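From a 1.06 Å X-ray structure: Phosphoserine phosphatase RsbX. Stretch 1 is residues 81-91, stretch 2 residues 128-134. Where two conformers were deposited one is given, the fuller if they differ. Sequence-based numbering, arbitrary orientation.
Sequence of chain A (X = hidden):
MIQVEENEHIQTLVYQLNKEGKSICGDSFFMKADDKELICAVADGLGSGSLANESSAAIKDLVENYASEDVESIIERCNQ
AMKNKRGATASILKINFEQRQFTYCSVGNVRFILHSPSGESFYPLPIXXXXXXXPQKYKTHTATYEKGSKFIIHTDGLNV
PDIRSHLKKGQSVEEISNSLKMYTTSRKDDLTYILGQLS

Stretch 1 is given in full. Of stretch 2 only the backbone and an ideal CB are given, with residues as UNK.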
# COMPACT_ATOMS: atom_id res chain seq x y z
N ALA A 81 7.22 -10.74 -13.43
CA ALA A 81 5.99 -11.53 -13.45
C ALA A 81 4.87 -10.88 -14.29
O ALA A 81 3.93 -11.55 -14.62
CB ALA A 81 5.50 -11.72 -12.03
N MET A 82 5.00 -9.60 -14.61
CA MET A 82 3.99 -8.91 -15.39
C MET A 82 4.11 -9.14 -16.88
O MET A 82 3.19 -8.83 -17.64
CB MET A 82 3.96 -7.41 -15.10
CG MET A 82 3.65 -7.07 -13.66
SD MET A 82 2.05 -7.63 -13.04
CE MET A 82 2.52 -9.15 -12.18
N LYS A 83 5.26 -9.69 -17.33
CA LYS A 83 5.43 -9.98 -18.77
C LYS A 83 4.31 -10.98 -19.17
O LYS A 83 4.07 -11.91 -18.45
CB LYS A 83 6.80 -10.53 -19.03
CG LYS A 83 7.19 -10.41 -20.45
CD LYS A 83 8.62 -10.82 -20.74
CE LYS A 83 8.86 -11.14 -22.14
NZ LYS A 83 10.24 -11.75 -22.22
N ASN A 84 3.62 -10.75 -20.25
CA ASN A 84 2.51 -11.65 -20.65
C ASN A 84 1.30 -11.57 -19.76
O ASN A 84 0.38 -12.38 -19.99
CB ASN A 84 2.92 -13.11 -20.87
CG ASN A 84 4.11 -13.22 -21.78
OD1 ASN A 84 5.15 -13.87 -21.42
ND2 ASN A 84 4.05 -12.55 -22.95
N LYS A 85 1.21 -10.56 -18.91
CA LYS A 85 0.02 -10.32 -18.08
C LYS A 85 -0.45 -8.89 -18.36
O LYS A 85 0.21 -8.10 -19.07
CB LYS A 85 0.34 -10.53 -16.59
CG LYS A 85 0.68 -11.89 -16.14
CD LYS A 85 0.71 -12.07 -14.63
CE LYS A 85 1.05 -13.47 -14.15
NZ LYS A 85 2.37 -13.91 -14.63
N ARG A 86 -1.55 -8.52 -17.74
CA ARG A 86 -2.04 -7.14 -17.90
C ARG A 86 -1.05 -6.11 -17.34
O ARG A 86 -0.99 -5.02 -17.86
CB ARG A 86 -3.36 -6.93 -17.16
CG ARG A 86 -4.58 -7.66 -17.78
CD ARG A 86 -5.27 -6.84 -18.82
NE ARG A 86 -6.55 -7.34 -19.29
CZ ARG A 86 -6.76 -7.93 -20.48
NH1 ARG A 86 -5.79 -8.25 -21.34
NH2 ARG A 86 -8.00 -8.18 -20.80
N GLY A 87 -0.36 -6.44 -16.26
CA GLY A 87 0.42 -5.46 -15.55
C GLY A 87 -0.31 -4.98 -14.36
O GLY A 87 -1.48 -5.24 -14.14
N ALA A 88 0.38 -4.14 -13.54
CA ALA A 88 -0.22 -3.60 -12.33
C ALA A 88 0.49 -2.34 -11.89
O ALA A 88 1.73 -2.22 -12.13
CB ALA A 88 -0.17 -4.61 -11.17
N THR A 89 -0.17 -1.45 -11.23
CA THR A 89 0.47 -0.44 -10.43
C THR A 89 0.69 -1.00 -9.03
O THR A 89 -0.12 -1.83 -8.57
CB THR A 89 -0.29 0.90 -10.47
OG1 THR A 89 -1.60 0.64 -9.88
CG2 THR A 89 -0.42 1.43 -11.86
N ALA A 90 1.77 -0.63 -8.33
CA ALA A 90 2.05 -1.28 -7.07
C ALA A 90 3.00 -0.43 -6.23
O ALA A 90 3.83 0.31 -6.76
CB ALA A 90 2.72 -2.64 -7.29
N SER A 91 2.90 -0.63 -4.93
CA SER A 91 3.72 0.01 -3.92
C SER A 91 4.10 -0.99 -2.90
O SER A 91 3.28 -1.81 -2.45
CB SER A 91 2.99 1.13 -3.26
OG SER A 91 2.65 2.11 -4.25
N UNK A 128 4.99 7.58 -13.09
CA UNK A 128 4.20 7.25 -14.27
C UNK A 128 4.41 5.86 -14.70
O UNK A 128 5.42 5.22 -14.47
CB UNK A 128 4.52 8.19 -15.43
N UNK A 129 3.39 5.37 -15.40
CA UNK A 129 3.42 4.04 -15.98
C UNK A 129 2.93 2.97 -14.99
O UNK A 129 2.12 3.20 -14.15
CB UNK A 129 4.84 3.71 -16.45
N UNK A 130 3.43 1.77 -15.21
CA UNK A 130 3.01 0.61 -14.45
C UNK A 130 4.05 -0.47 -14.57
O UNK A 130 4.95 -0.37 -15.43
CB UNK A 130 1.65 0.10 -14.92
N UNK A 131 3.96 -1.49 -13.78
CA UNK A 131 4.82 -2.64 -13.91
C UNK A 131 4.27 -3.48 -15.04
O UNK A 131 3.22 -4.10 -14.96
CB UNK A 131 4.91 -3.43 -12.61
N UNK A 132 5.04 -3.55 -16.16
CA UNK A 132 4.63 -4.18 -17.38
C UNK A 132 5.48 -5.38 -17.79
O UNK A 132 5.14 -6.07 -18.72
CB UNK A 132 4.64 -3.14 -18.50
N UNK A 133 6.63 -5.56 -17.15
CA UNK A 133 7.61 -6.55 -17.61
C UNK A 133 8.71 -5.95 -18.44
O UNK A 133 9.65 -6.59 -18.73
CB UNK A 133 6.91 -7.64 -18.42
N UNK A 134 8.55 -4.73 -18.89
CA UNK A 134 9.64 -4.01 -19.56
C UNK A 134 10.54 -3.28 -18.60
O UNK A 134 10.20 -3.11 -17.46
CB UNK A 134 9.07 -3.01 -20.57

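Position 128 lies beyond the reach of stretch 1, with nothing of that stretch within 5.5 Å of its ideal CB. Many side chains would fit. The deposited residue is Ser-128, which makes no contact with stretch 1.

Position 129 is decided by its backbone. At phi 87° and psi -153° a CB would be jammed against the carbonyl oxygen of the preceding residue, which by itself calls for glycine. Gly-129 is found, and its O lies 3.9 Å from Thr-89 CG2.

At position 130 the CA-to-CB bond points sideways, and the ideal CB is 3.6 Å from Ala-88 O and 3.9 Å from Thr-89 CG2. The extended backbone admits many residues, but Gly-87 leaves room alongside for a flat or long side chain. Tyr-130 takes that room with chi1 p. Its ring passes obliquely by Gly-87, with CD2 4.0 Å from Gly-87 CA and CE2 3.7 Å from Arg-86 O. A CB on Gly-87 would fall 2.6 Å from Tyr-130 CE2, a clash, so the ring in this position and a CB on Gly-87 exclude each other; the backbone angles of Gly-87 call for glycine as well.

Position 131 is fixed by its main chain in a single antiparallel bridge to Ala-88: its N donates to Ala-88 O at 2.9 Å, and Ala-88 N donates to its O at 3.2 Å. The ideal CB points sideways at 4.0 Å from Met-82 CG, and Ala-90 CB offers a second apolar surface, so leucine, isoleucine or methionine would suit. The residue is Leu-131, with rotamer m, t; its CB packs 3.9 Å from Met-82 CG and its CD1 reaches to 4.0 Å from Ala-90 CB.

Position 132 directs its CB away from stretch 1, so stretch 1 sets no demand on the side chain, and small, polar or larger residues would do. What faces the other stretch is its carbonyl: water 1 lies 2.9 Å from this O and 2.9 Å from Lys-85 O, within hydrogen-bonding reach of both and between the two backbones. The residue is Ser-132, whose OG turns back to its own stretch and accepts from the N of position 134 at 3.1 Å.

Position 133 presses against the turn from Met-82 to Lys-85. A CB would point toward stretch 1 and clash with Lys-83 CA at 2.8 Å, and phi 99° with psi -14° independently demands glycine. Gly-133 brings its CA to 3.9 Å from Lys-83 N.

Position 134 points away and tolerates most polar or charged residues; Lys-134 makes no contact with stretch 1.

Stretch 2, residues 128-134: SGYLSGK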
# COMPACT_ATOMS: atom_id res chain seq x y z
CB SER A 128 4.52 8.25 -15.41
OG SER A 128 5.91 8.18 -15.75
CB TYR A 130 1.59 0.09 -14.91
CG TYR A 130 1.50 -0.41 -16.29
CD1 TYR A 130 1.29 0.48 -17.35
CD2 TYR A 130 1.58 -1.77 -16.57
CE1 TYR A 130 1.19 -0.04 -18.66
CE2 TYR A 130 1.48 -2.24 -17.85
CZ TYR A 130 1.31 -1.39 -18.90
OH TYR A 130 1.22 -1.85 -20.20
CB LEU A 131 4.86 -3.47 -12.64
CG LEU A 131 5.38 -2.75 -11.40
CD1 LEU A 131 5.31 -3.62 -10.17
CD2 LEU A 131 6.82 -2.23 -11.55
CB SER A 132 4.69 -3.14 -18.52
OG SER A 132 6.06 -2.86 -18.80
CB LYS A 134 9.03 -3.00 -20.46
CG LYS A 134 8.12 -3.56 -21.52
CD LYS A 134 8.14 -2.76 -22.82
CE LYS A 134 9.56 -2.54 -23.47
NZ LYS A 134 9.77 -1.17 -24.08
O HOH W 1 2.20 -6.02 -18.71
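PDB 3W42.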